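Local coordinates for allantoin racemase (Pseudomonas fluorescens, PDB 5LG5), which interconverts the enantiomers of allantoin and probably also racemises other 5-monosubstituted hydantoins, at residues E[4-9]-E[59-64]; E[37-42]-E[50-55]; E[111-116]-E[162-167]. All coordinates share one frame; numbering follows the deposited sequence.

In the fold
Contacts 1 and 2 both use helix 47-63, their centres about 10 Å apart, and contact 2 is nested within the chain loop that contact 1 closes. They also touch: Asn9 CG lies 3.1 Å from Glu42 O. Contact 3 belongs to the second parallel sheet, its centre about 28 Å from that of contact 1 and about 25 Å from that of contact 2. Both sheets have the strand order 2-1-3-4, and contacts 1 and 3 are counterparts, each packing a crossover helix on strand 2-7 or 110-114. In relatives of this family the substrate sits between two such lobes; contacts 1 and 3 lie on opposite sides of the chain's centre, one in each, while contact 2 also meets the second subunit.

Contact 1 (E[4-9]-E[59-64]); sequences LVVNVN and DRVMAY
Leu4 and Val6 of strand 2-7 meet Val61 in the last turn of helix 47-63 and Tyr64 just beyond it; this is the helix of the beta-alpha-beta crossover that joins strands 31-35 and 70-74 and passes over the strand between them. Backbone bonds put strand 2-7 between those two: Val5 pairs with Val33 and Leu35 on one neighbouring strand, while Leu4 and Val6 pair with Ile72 on the other. No hydrogen bond links the two segments.

Aliphatic packing comes first. Val6 CG2 touches Val61 CG2 at 3.7 Å, one methyl against another, with Val6 CA and Val61 CA 7.9 Å apart, the closest CA pair across the two segments. Leu4 CD2 adds a looser approach, 4.3 Å from Val61 CG1.

The second kind is a CH-pi contact. Leu4 CD1 lies over one face of the Tyr64 ring, 4.1 Å from its centroid and 22° off the ring normal, displaced toward the rim, with CE2 as its nearest ring atom. Tyr64 CG stands opposite the backbone N (chi1 -170°), which carries the ring across to the leucine, and Val33 also touches this side chain.

At the other end of the segment 4-9, Asn7 closes an Asx turn, its OD1 accepting from Asn9 N at 3.1 Å, with the donor above the carbonyl plane.

Contact 2 (E[37-42]-E[50-55]); sequences PYFGAE and SYLAAI
Leu52 of helix 47-63 reaches both Phe39 and Gly40 of the segment 37-42, and its two branches divide the work. From CB the side chain extends opposite the backbone N (chi1 -179°), which brings CG close to the glycine: Leu52 CG is 3.8 Å from Gly40 CA. At that fork the methyls part. CD1 goes to the aromatic ring, 3.7 Å from Phe39 CE2 and nearly as close to CD2 of the same ring, arriving at the edge and in the ring plane. CD2 settles on the backbone instead, 3.7 Å from Gly40 CA and 4.1 Å from Ala41 N.

The same ring edge receives a second methyl one helical turn later, where Ile55 CG2 lies 4.0 Å from Phe39 CZ. Thus leucine and isoleucine meet the ring along its rim. Phe39 CG stands between the backbone N and the carbonyl carbon (chi1 63°), which brings the end of the ring nearer the helix than its CB bond alone would.

Gly40 lets the backbones come near, with Gly40 CA only 5.7 Å from Ala53 CA. A beta carbon at this position would collide with the preceding carbonyl O at the backbone angles adopted (phi 118°), quite apart from the helix. Replacing Leu52 by an alanine would probably leave a gap beside Gly40 and the Phe39 ring edge, letting the ring shift.

The second subunit adds to the packing. Leu52 also touches Val233 of that subunit, and Ile55 packs on its Ile55. Gly40 and Ala41 pair with a strand of the same neighbour, so an antiparallel beta ladder runs on across the subunit interface, with helix 47-63 packed against its strand 40-41.

Contact 3 (E[111-116]-E[162-167]); sequences SVVTTL and RQAELA
The inner face of a crossover helix in the second parallel sheet carries this contact, with Ala167, Gln163 and Ala164 of helix 153-171 set against Ser111 and Val113 of strand 110-114. The helix and strand segments approach to 8.6 Å between axes and run nearly antiparallel, at 159°. Ser111 and Val113, two apart on the strand, both direct their beta carbons toward the helix, whereas Val112 between them points away and packs on Leu127 of helix 120-129.

The closest meeting is at Ser111, whose CB lies 3.6 Å from Ala167 CB. The hydroxyl OG is equally near that methyl, yet its polar needs are met on the neighbouring strand: OG is hydrogen-bonded to Ser138 OG on strand 136-141.

Topology explains the pairing: helix 153-171 lies in the connection from strand 136-141 to strand 175-179, a beta-alpha-beta crossover passing over strand 110-114, which lies between those two.

Val113 fills the next step along the strand. With CG1 opposite the backbone N (chi1 175°), its methyls fork toward successive helix residues: CG1 is 3.9 Å from Gln163 CB, and CG2 is 3.9 Å from Ala164 N and 4.3 Å from Ala164 CB. Val113 and Gln163 cross at about a right angle. Only the aliphatic base of Gln163 joins in, because the bend at chi2 (-52°) turns the amide off the strand, and OE1 accepts a hydrogen bond from Arg140 NH1.

Contact 1 (E[4-9]-E[59-64])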
ATOM      1  N   LEU E   4      30.484  -3.532 -18.511  1.00 14.07           N
ATOM      2  CA  LEU E   4      30.182  -4.948 -18.697  1.00 16.42           C
ATOM      3  C   LEU E   4      28.682  -5.093 -18.823  1.00 16.62           C
ATOM      4  O   LEU E   4      27.929  -4.498 -18.055  1.00 12.01           O
ATOM      5  CB  LEU E   4      30.684  -5.825 -17.542  1.00 14.56           C
ATOM      6  CG  LEU E   4      32.168  -6.156 -17.323  1.00 19.65           C
ATOM      7  CD1 LEU E   4      33.110  -5.206 -18.028  1.00 20.81           C
ATOM      8  CD2 LEU E   4      32.507  -6.276 -15.845  1.00 18.34           C
ATOM      9  N   VAL E   5      28.265  -5.836 -19.840  1.00 11.93           N
ATOM     10  CA  VAL E   5      26.879  -6.168 -20.048  1.00 12.83           C
ATOM     11  C   VAL E   5      26.780  -7.678 -19.938  1.00 14.70           C
ATOM     12  O   VAL E   5      27.246  -8.394 -20.816  1.00 15.63           O
ATOM     13  CB  VAL E   5      26.416  -5.654 -21.407  1.00 13.66           C
ATOM     14  CG1 VAL E   5      24.931  -5.920 -21.608  1.00 15.45           C
ATOM     15  CG2 VAL E   5      26.708  -4.161 -21.493  1.00 13.72           C
ATOM     16  N   VAL E   6      26.211  -8.161 -18.837  1.00 15.69           N
ATOM     17  CA  VAL E   6      26.285  -9.577 -18.516  1.00 10.54           C
ATOM     18  C   VAL E   6      24.963 -10.281 -18.757  1.00 11.97           C
ATOM     19  O   VAL E   6      23.929  -9.925 -18.193  1.00 15.28           O
ATOM     20  CB  VAL E   6      26.731  -9.792 -17.059  1.00 12.10           C
ATOM     21  CG1 VAL E   6      27.057 -11.250 -16.820  1.00 10.80           C
ATOM     22  CG2 VAL E   6      27.948  -8.937 -16.763  1.00 13.28           C
ATOM     23  N   ASN E   7      24.998 -11.262 -19.643  1.00 12.23           N
ATOM     24  CA  ASN E   7      23.844 -12.100 -19.900  1.00 13.03           C
ATOM     25  C   ASN E   7      23.570 -12.880 -18.619  1.00 14.74           C
ATOM     26  O   ASN E   7      24.506 -13.213 -17.882  1.00 15.18           O
ATOM     27  CB  ASN E   7      24.183 -13.037 -21.056  1.00 17.27           C
ATOM     28  CG  ASN E   7      22.981 -13.801 -21.589  1.00 16.91           C
ATOM     29  OD1 ASN E   7      21.860 -13.692 -21.082  1.00 14.61           O
ATOM     30  ND2 ASN E   7      23.228 -14.610 -22.615  1.00 14.50           N
ATOM     31  N   VAL E   8      22.309 -13.167 -18.319  1.00 15.23           N
ATOM     32  CA  VAL E   8      22.025 -13.935 -17.112  1.00 12.55           C
ATOM     33  C   VAL E   8      22.059 -15.413 -17.448  1.00 16.50           C
ATOM     34  O   VAL E   8      22.234 -16.265 -16.560  1.00 17.29           O
ATOM     35  CB  VAL E   8      20.665 -13.582 -16.480  1.00 14.94           C
ATOM     36  CG1 VAL E   8      20.731 -12.203 -15.799  1.00 14.76           C
ATOM     37  CG2 VAL E   8      19.562 -13.613 -17.539  1.00 16.20           C
ATOM     38  N   ASN E   9      21.908 -15.718 -18.734  1.00 14.60           N
ATOM     39  CA  ASN E   9      21.957 -17.107 -19.171  1.00 14.35           C
ATOM     40  C   ASN E   9      23.267 -17.451 -19.868  1.00 16.08           C
ATOM     41  O   ASN E   9      24.123 -16.586 -20.066  1.00 17.35           O
ATOM     42  CB  ASN E   9      20.726 -17.489 -20.030  1.00 14.17           C
ATOM     43  CG  ASN E   9      20.717 -16.835 -21.403  1.00 16.45           C
ATOM     44  OD1 ASN E   9      21.654 -17.007 -22.193  1.00 17.07           O
ATOM     45  ND2 ASN E   9      19.613 -16.149 -21.730  1.00 12.76           N
ATOM     46  N   ASP E  59      29.762 -14.398 -10.067  1.00 14.14           N
ATOM     47  CA  ASP E  59      30.981 -15.147 -10.363  1.00 17.58           C
ATOM     48  C   ASP E  59      31.701 -14.614 -11.615  1.00 14.64           C
ATOM     49  O   ASP E  59      32.905 -14.335 -11.603  1.00 12.67           O
ATOM     50  CB  ASP E  59      30.617 -16.631 -10.533  1.00 15.88           C
ATOM     51  CG  ASP E  59      31.820 -17.500 -10.889  1.00 21.85           C
ATOM     52  OD1 ASP E  59      31.878 -18.052 -12.018  1.00 17.99           O
ATOM     53  OD2 ASP E  59      32.695 -17.644 -10.017  1.00 13.53           O
ATOM     54  N   ARG E  60      30.938 -14.434 -12.688  1.00 17.40           N
ATOM     55  CA  ARG E  60      31.489 -14.006 -13.979  1.00 14.39           C
ATOM     56  C   ARG E  60      32.109 -12.620 -13.907  1.00 14.43           C
ATOM     57  O   ARG E  60      33.151 -12.347 -14.503  1.00 13.26           O
ATOM     58  CB  ARG E  60      30.395 -14.024 -15.048  1.00 15.21           C
ATOM     59  CG  ARG E  60      30.887 -13.898 -16.490  1.00 14.43           C
ATOM     60  CD  ARG E  60      31.980 -14.908 -16.821  1.00 17.31           C
ATOM     61  NE  ARG E  60      32.814 -14.518 -17.962  1.00 18.50           N
ATOM     62  CZ  ARG E  60      33.874 -13.713 -17.908  1.00 18.06           C
ATOM     63  NH1 ARG E  60      34.246 -13.152 -16.765  1.00 15.10           N
ATOM     64  NH2 ARG E  60      34.554 -13.457 -19.015  1.00 19.65           N
ATOM     65  N   VAL E  61      31.439 -11.733 -13.190  1.00 15.32           N
ATOM     66  CA  VAL E  61      31.902 -10.364 -13.054  1.00 13.28           C
ATOM     67  C   VAL E  61      33.159 -10.291 -12.185  1.00 14.84           C
ATOM     68  O   VAL E  61      34.100  -9.554 -12.492  1.00 14.91           O
ATOM     69  CB  VAL E  61      30.769  -9.460 -12.509  1.00 13.48           C
ATOM     70  CG1 VAL E  61      31.304  -8.076 -12.129  1.00 12.95           C
ATOM     71  CG2 VAL E  61      29.622  -9.386 -13.544  1.00  9.91           C
ATOM     72  N   MET E  62      33.158 -11.052 -11.100  1.00 13.48           N
ATOM     73  CA  MET E  62      34.324 -11.116 -10.211  1.00 19.10           C
ATOM     74  C   MET E  62      35.535 -11.734 -10.912  1.00 17.25           C
ATOM     75  O   MET E  62      36.675 -11.378 -10.631  1.00 22.98           O
ATOM     76  CB  MET E  62      33.995 -11.894  -8.933  1.00 11.54           C
ATOM     77  CG  MET E  62      33.011 -11.182  -7.990  1.00 19.31           C
ATOM     78  SD  MET E  62      33.463  -9.481  -7.583  1.00 27.39           S
ATOM     79  CE  MET E  62      32.402  -8.620  -8.688  1.00 14.68           C
ATOM     80  N   ALA E  63      35.281 -12.685 -11.798  1.00 18.28           N
ATOM     81  CA  ALA E  63      36.340 -13.285 -12.613  1.00 19.59           C
ATOM     82  C   ALA E  63      36.921 -12.356 -13.679  1.00 22.63           C
ATOM     83  O   ALA E  63      37.984 -12.639 -14.224  1.00 28.15           O
ATOM     84  CB  ALA E  63      35.844 -14.574 -13.257  1.00 21.04           C
ATOM     85  N   TYR E  64      36.214 -11.274 -14.007  1.00 23.72           N
ATOM     86  CA  TYR E  64      36.695 -10.325 -15.019  1.00 22.42           C
ATOM     87  C   TYR E  64      37.885  -9.527 -14.488  1.00 24.37           C
ATOM     88  O   TYR E  64      37.750  -8.788 -13.502  1.00 21.76           O
ATOM     89  CB  TYR E  64      35.587  -9.383 -15.483  1.00 19.75           C
ATOM     90  CG  TYR E  64      35.957  -8.555 -16.691  1.00 20.93           C
ATOM     91  CD1 TYR E  64      35.933  -9.110 -17.970  1.00 20.46           C
ATOM     92  CD2 TYR E  64      36.358  -7.236 -16.558  1.00 17.81           C
ATOM     93  CE1 TYR E  64      36.266  -8.356 -19.083  1.00 18.93           C
ATOM     94  CE2 TYR E  64      36.698  -6.473 -17.667  1.00 20.06           C
ATOM     95  CZ  TYR E  64      36.649  -7.046 -18.924  1.00 19.89           C
ATOM     96  OH  TYR E  64      36.981  -6.303 -20.028  1.00 20.29           O
TER

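Contact 2 (E[37-42]-E[50-55])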
ATOM      1  N   PRO E  37      28.032 -15.871 -18.415  1.00 18.29           N
ATOM      2  CA  PRO E  37      28.471 -16.541 -17.180  1.00 16.47           C
ATOM      3  C   PRO E  37      29.103 -17.897 -17.464  1.00 19.03           C
ATOM      4  O   PRO E  37      28.774 -18.487 -18.490  1.00 18.57           O
ATOM      5  CB  PRO E  37      27.159 -16.745 -16.406  1.00 15.89           C
ATOM      6  CG  PRO E  37      26.238 -15.678 -16.932  1.00 18.19           C
ATOM      7  CD  PRO E  37      26.594 -15.554 -18.396  1.00 16.27           C
ATOM      8  N   TYR E  38      29.965 -18.387 -16.575  1.00 16.61           N
ATOM      9  CA  TYR E  38      30.658 -19.654 -16.805  1.00 20.74           C
ATOM     10  C   TYR E  38      29.740 -20.843 -16.547  1.00 23.18           C
ATOM     11  O   TYR E  38      30.044 -21.969 -16.948  1.00 23.82           O
ATOM     12  CB  TYR E  38      31.885 -19.774 -15.903  1.00 16.96           C
ATOM     13  CG  TYR E  38      32.973 -18.772 -16.180  1.00 18.57           C
ATOM     14  CD1 TYR E  38      33.688 -18.206 -15.134  1.00 22.01           C
ATOM     15  CD2 TYR E  38      33.297 -18.399 -17.479  1.00 19.82           C
ATOM     16  CE1 TYR E  38      34.689 -17.293 -15.366  1.00 23.32           C
ATOM     17  CE2 TYR E  38      34.304 -17.474 -17.724  1.00 16.90           C
ATOM     18  CZ  TYR E  38      34.994 -16.931 -16.661  1.00 20.91           C
ATOM     19  OH  TYR E  38      35.994 -16.013 -16.871  1.00 26.10           O
ATOM     20  N   PHE E  39      28.630 -20.598 -15.852  1.00 20.95           N
ATOM     21  CA  PHE E  39      27.641 -21.649 -15.615  1.00 20.30           C
ATOM     22  C   PHE E  39      26.227 -21.080 -15.517  1.00 20.88           C
ATOM     23  O   PHE E  39      26.026 -19.858 -15.608  1.00 19.08           O
ATOM     24  CB  PHE E  39      27.987 -22.474 -14.378  1.00 22.71           C
ATOM     25  CG  PHE E  39      27.993 -21.686 -13.106  1.00 20.05           C
ATOM     26  CD1 PHE E  39      29.118 -20.972 -12.720  1.00 19.23           C
ATOM     27  CD2 PHE E  39      26.868 -21.672 -12.286  1.00 22.03           C
ATOM     28  CE1 PHE E  39      29.128 -20.248 -11.536  1.00 19.46           C
ATOM     29  CE2 PHE E  39      26.863 -20.955 -11.097  1.00 23.35           C
ATOM     30  CZ  PHE E  39      27.995 -20.239 -10.722  1.00 19.23           C
ATOM     31  N   GLY E  40      25.254 -21.972 -15.351  1.00 18.58           N
ATOM     32  CA  GLY E  40      23.851 -21.590 -15.304  1.00 17.70           C
ATOM     33  C   GLY E  40      23.024 -22.207 -16.418  1.00 20.49           C
ATOM     34  O   GLY E  40      23.526 -23.033 -17.188  1.00 21.79           O
ATOM     35  N   ALA E  41      21.744 -21.838 -16.485  1.00 16.50           N
ATOM     36  CA  ALA E  41      20.833 -22.380 -17.489  1.00 18.82           C
ATOM     37  C   ALA E  41      20.970 -21.626 -18.820  1.00 18.09           C
ATOM     38  O   ALA E  41      21.378 -20.462 -18.843  1.00 14.08           O
ATOM     39  CB  ALA E  41      19.394 -22.338 -16.982  1.00 22.75           C
ATOM     40  N   GLU E  42      20.634 -22.276 -19.932  1.00 17.07           N
ATOM     41  CA  GLU E  42      20.762 -21.614 -21.235  1.00 16.46           C
ATOM     42  C   GLU E  42      19.703 -20.529 -21.405  1.00 14.24           C
ATOM     43  O   GLU E  42      19.820 -19.637 -22.238  1.00 17.22           O
ATOM     44  CB  GLU E  42      20.694 -22.640 -22.373  1.00 18.74           C
ATOM     45  CG  GLU E  42      19.387 -23.417 -22.442  1.00 20.20           C
ATOM     46  CD  GLU E  42      19.363 -24.395 -23.604  1.00 21.31           C
ATOM     47  OE1 GLU E  42      20.048 -24.140 -24.614  1.00 25.77           O
ATOM     48  OE2 GLU E  42      18.675 -25.427 -23.496  1.00 21.77           O
ATOM     49  N   SER E  50      16.842 -18.554 -11.822  1.00  9.58           N
ATOM     50  CA  SER E  50      17.136 -17.157 -11.492  1.00 13.49           C
ATOM     51  C   SER E  50      18.176 -17.054 -10.378  1.00 13.30           C
ATOM     52  O   SER E  50      19.129 -16.268 -10.469  1.00 10.40           O
ATOM     53  CB  SER E  50      15.866 -16.396 -11.108  1.00 12.40           C
ATOM     54  OG  SER E  50      16.195 -15.079 -10.687  1.00 20.39           O
ATOM     55  N   TYR E  51      17.987 -17.849  -9.329  1.00 10.65           N
ATOM     56  CA  TYR E  51      18.956 -17.893  -8.232  1.00 14.29           C
ATOM     57  C   TYR E  51      20.299 -18.409  -8.723  1.00 12.84           C
ATOM     58  O   TYR E  51      21.365 -17.931  -8.316  1.00 10.75           O
ATOM     59  CB  TYR E  51      18.430 -18.768  -7.099  1.00 12.78           C
ATOM     60  CG  TYR E  51      17.485 -18.044  -6.164  1.00 13.40           C
ATOM     61  CD1 TYR E  51      17.864 -16.856  -5.548  1.00 14.97           C
ATOM     62  CD2 TYR E  51      16.210 -18.532  -5.921  1.00 13.41           C
ATOM     63  CE1 TYR E  51      17.005 -16.188  -4.688  1.00 13.78           C
ATOM     64  CE2 TYR E  51      15.330 -17.865  -5.061  1.00 14.48           C
ATOM     65  CZ  TYR E  51      15.738 -16.694  -4.452  1.00 17.32           C
ATOM     66  OH  TYR E  51      14.883 -16.029  -3.600  1.00 18.67           O
ATOM     67  N   LEU E  52      20.238 -19.396  -9.608  1.00 13.18           N
ATOM     68  CA  LEU E  52      21.441 -19.903 -10.243  1.00 10.23           C
ATOM     69  C   LEU E  52      22.109 -18.814 -11.057  1.00  9.59           C
ATOM     70  O   LEU E  52      23.319 -18.627 -10.999  1.00 13.09           O
ATOM     71  CB  LEU E  52      21.085 -21.093 -11.130  1.00 13.69           C
ATOM     72  CG  LEU E  52      22.260 -21.753 -11.852  1.00 18.78           C
ATOM     73  CD1 LEU E  52      23.355 -22.102 -10.863  1.00 15.65           C
ATOM     74  CD2 LEU E  52      21.749 -22.990 -12.599  1.00 16.39           C
ATOM     75  N   ALA E  53      21.320 -18.079 -11.824  1.00  9.56           N
ATOM     76  CA  ALA E  53      21.900 -17.001 -12.607  1.00 11.06           C
ATOM     77  C   ALA E  53      22.517 -15.912 -11.713  1.00 12.04           C
ATOM     78  O   ALA E  53      23.568 -15.360 -12.041  1.00 10.45           O
ATOM     79  CB  ALA E  53      20.848 -16.411 -13.540  1.00 12.04           C
ATOM     80  N   ALA E  54      21.890 -15.622 -10.568  1.00 11.12           N
ATOM     81  CA  ALA E  54      22.426 -14.589  -9.672  1.00 12.76           C
ATOM     82  C   ALA E  54      23.884 -14.843  -9.322  1.00 10.85           C
ATOM     83  O   ALA E  54      24.729 -13.964  -9.461  1.00 12.34           O
ATOM     84  CB  ALA E  54      21.596 -14.499  -8.375  1.00 11.86           C
ATOM     85  N   ILE E  55      24.166 -16.058  -8.878  1.00 10.98           N
ATOM     86  CA  ILE E  55      25.514 -16.439  -8.466  1.00 13.58           C
ATOM     87  C   ILE E  55      26.449 -16.517  -9.650  1.00 14.28           C
ATOM     88  O   ILE E  55      27.606 -16.114  -9.570  1.00 15.85           O
ATOM     89  CB  ILE E  55      25.517 -17.810  -7.749  1.00 16.73           C
ATOM     90  CG1 ILE E  55      24.777 -17.694  -6.431  1.00 18.03           C
ATOM     91  CG2 ILE E  55      26.939 -18.249  -7.441  1.00 25.87           C
ATOM     92  CD1 ILE E  55      25.300 -16.525  -5.635  1.00 20.76           C
TER

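Contact 3 (E[111-116]-E[162-167])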
ATOM      1  N   SER E 111       3.612  -1.230 -19.247  1.00 10.21           N
ATOM      2  CA  SER E 111       3.426  -2.672 -19.107  1.00  9.81           C
ATOM      3  C   SER E 111       4.666  -3.398 -19.577  1.00  9.64           C
ATOM      4  O   SER E 111       5.400  -2.920 -20.442  1.00 11.87           O
ATOM      5  CB  SER E 111       2.189  -3.187 -19.870  1.00  9.39           C
ATOM      6  OG  SER E 111       0.983  -2.882 -19.188  1.00 13.26           O
ATOM      7  N   VAL E 112       4.920  -4.541 -18.973  1.00  9.21           N
ATOM      8  CA  VAL E 112       6.034  -5.360 -19.370  1.00  7.83           C
ATOM      9  C   VAL E 112       5.514  -6.561 -20.132  1.00  9.70           C
ATOM     10  O   VAL E 112       4.578  -7.218 -19.692  1.00 12.33           O
ATOM     11  CB  VAL E 112       6.826  -5.828 -18.130  1.00 14.61           C
ATOM     12  CG1 VAL E 112       8.026  -6.674 -18.549  1.00 13.41           C
ATOM     13  CG2 VAL E 112       7.258  -4.614 -17.290  1.00 13.58           C
ATOM     14  N   VAL E 113       6.104  -6.843 -21.283  1.00 11.18           N
ATOM     15  CA  VAL E 113       5.755  -8.055 -22.000  1.00 13.44           C
ATOM     16  C   VAL E 113       6.914  -9.012 -21.879  1.00 13.04           C
ATOM     17  O   VAL E 113       8.019  -8.711 -22.323  1.00 14.54           O
ATOM     18  CB  VAL E 113       5.451  -7.816 -23.489  1.00 13.32           C
ATOM     19  CG1 VAL E 113       5.213  -9.151 -24.175  1.00 14.59           C
ATOM     20  CG2 VAL E 113       4.246  -6.886 -23.651  1.00 12.47           C
ATOM     21  N   THR E 114       6.682 -10.155 -21.251  1.00 15.51           N
ATOM     22  CA  THR E 114       7.771 -11.104 -21.073  1.00 14.10           C
ATOM     23  C   THR E 114       7.494 -12.354 -21.895  1.00 16.06           C
ATOM     24  O   THR E 114       6.621 -12.353 -22.779  1.00 14.18           O
ATOM     25  CB  THR E 114       8.027 -11.440 -19.561  1.00 13.75           C
ATOM     26  OG1 THR E 114       9.211 -12.238 -19.414  1.00 16.61           O
ATOM     27  CG2 THR E 114       6.841 -12.159 -18.938  1.00 12.65           C
ATOM     28  N   THR E 115       8.251 -13.405 -21.591  1.00 14.25           N
ATOM     29  CA  THR E 115       8.221 -14.666 -22.314  1.00 16.36           C
ATOM     30  C   THR E 115       7.167 -15.611 -21.769  1.00 17.61           C
ATOM     31  O   THR E 115       6.050 -15.693 -22.289  1.00 16.00           O
ATOM     32  CB  THR E 115       9.582 -15.348 -22.189  1.00 19.86           C
ATOM     33  OG1 THR E 115      10.018 -15.267 -20.819  1.00 16.75           O
ATOM     34  CG2 THR E 115      10.594 -14.648 -23.087  1.00 18.25           C
ATOM     35  N   LEU E 116       7.539 -16.339 -20.721  1.00 13.64           N
ATOM     36  CA  LEU E 116       6.665 -17.328 -20.119  1.00 10.44           C
ATOM     37  C   LEU E 116       5.826 -16.777 -18.973  1.00 13.71           C
ATOM     38  O   LEU E 116       6.246 -15.869 -18.238  1.00 14.41           O
ATOM     39  CB  LEU E 116       7.484 -18.518 -19.635  1.00 12.42           C
ATOM     40  CG  LEU E 116       8.177 -19.296 -20.767  1.00 17.25           C
ATOM     41  CD1 LEU E 116       8.851 -20.539 -20.212  1.00 16.87           C
ATOM     42  CD2 LEU E 116       7.197 -19.660 -21.864  1.00 15.84           C
ATOM     43  N   ARG E 162       0.779  -9.005 -29.711  1.00 13.93           N
ATOM     44  CA  ARG E 162      -0.575  -9.211 -29.187  1.00 20.00           C
ATOM     45  C   ARG E 162      -0.685  -8.831 -27.721  1.00 17.54           C
ATOM     46  O   ARG E 162      -1.663  -8.200 -27.325  1.00 18.85           O
ATOM     47  CB  ARG E 162      -1.108 -10.641 -29.392  1.00 20.98           C
ATOM     48  CG  ARG E 162      -2.519 -10.796 -28.753  1.00 25.08           C
ATOM     49  CD  ARG E 162      -3.284 -12.107 -29.040  1.00 34.24           C
ATOM     50  NE  ARG E 162      -2.653 -13.312 -28.508  1.00 43.37           N
ATOM     51  CZ  ARG E 162      -1.906 -14.142 -29.236  1.00 49.31           C
ATOM     52  NH1 ARG E 162      -1.725 -13.896 -30.527  1.00 46.14           N
ATOM     53  NH2 ARG E 162      -1.354 -15.219 -28.684  1.00 39.30           N
ATOM     54  N   GLN E 163       0.304  -9.214 -26.914  1.00 19.68           N
ATOM     55  CA  GLN E 163       0.277  -8.864 -25.491  1.00 17.82           C
ATOM     56  C   GLN E 163       0.406  -7.365 -25.293  1.00 13.40           C
ATOM     57  O   GLN E 163      -0.263  -6.785 -24.444  1.00 16.72           O
ATOM     58  CB  GLN E 163       1.374  -9.601 -24.716  1.00 14.96           C
ATOM     59  CG  GLN E 163       1.154 -11.099 -24.652  1.00 13.62           C
ATOM     60  CD  GLN E 163      -0.236 -11.432 -24.163  1.00 18.97           C
ATOM     61  OE1 GLN E 163      -0.741 -10.812 -23.223  1.00 16.56           O
ATOM     62  NE2 GLN E 163      -0.878 -12.397 -24.815  1.00 20.08           N
ATOM     63  N   ALA E 164       1.261  -6.736 -26.094  1.00 15.56           N
ATOM     64  CA  ALA E 164       1.407  -5.286 -26.036  1.00 11.48           C
ATOM     65  C   ALA E 164       0.084  -4.595 -26.370  1.00 16.90           C
ATOM     66  O   ALA E 164      -0.307  -3.623 -25.713  1.00 14.85           O
ATOM     67  CB  ALA E 164       2.510  -4.819 -26.966  1.00 12.01           C
ATOM     68  N   GLU E 165      -0.607  -5.099 -27.388  1.00 16.79           N
ATOM     69  CA  GLU E 165      -1.896  -4.529 -27.774  1.00 20.62           C
ATOM     70  C   GLU E 165      -2.917  -4.686 -26.652  1.00 20.57           C
ATOM     71  O   GLU E 165      -3.692  -3.770 -26.371  1.00 17.77           O
ATOM     72  CB  GLU E 165      -2.390  -5.154 -29.085  1.00 18.67           C
ATOM     73  CG  GLU E 165      -1.571  -4.703 -30.281  1.00 18.41           C
ATOM     74  CD  GLU E 165      -1.961  -5.397 -31.581  1.00 31.31           C
ATOM     75  OE1 GLU E 165      -2.537  -6.512 -31.523  1.00 26.21           O
ATOM     76  OE2 GLU E 165      -1.656  -4.831 -32.659  1.00 30.13           O
ATOM     77  N   LEU E 166      -2.899  -5.844 -25.997  1.00 17.07           N
ATOM     78  CA  LEU E 166      -3.814  -6.091 -24.890  1.00 19.12           C
ATOM     79  C   LEU E 166      -3.480  -5.196 -23.702  1.00 19.06           C
ATOM     80  O   LEU E 166      -4.370  -4.664 -23.032  1.00 18.75           O
ATOM     81  CB  LEU E 166      -3.770  -7.566 -24.478  1.00 20.47           C
ATOM     82  CG  LEU E 166      -4.345  -8.582 -25.466  1.00 23.67           C
ATOM     83  CD1 LEU E 166      -4.068 -10.008 -25.001  1.00 24.95           C
ATOM     84  CD2 LEU E 166      -5.857  -8.372 -25.621  1.00 30.38           C
ATOM     85  N   ALA E 167      -2.189  -5.025 -23.454  1.00 17.22           N
ATOM     86  CA  ALA E 167      -1.737  -4.177 -22.366  1.00 15.99           C
ATOM     87  C   ALA E 167      -2.232  -2.743 -22.558  1.00 14.91           C
ATOM     88  O   ALA E 167      -2.746  -2.119 -21.624  1.00 14.30           O
ATOM     89  CB  ALA E 167      -0.221  -4.219 -22.271  1.00 10.78           C
TER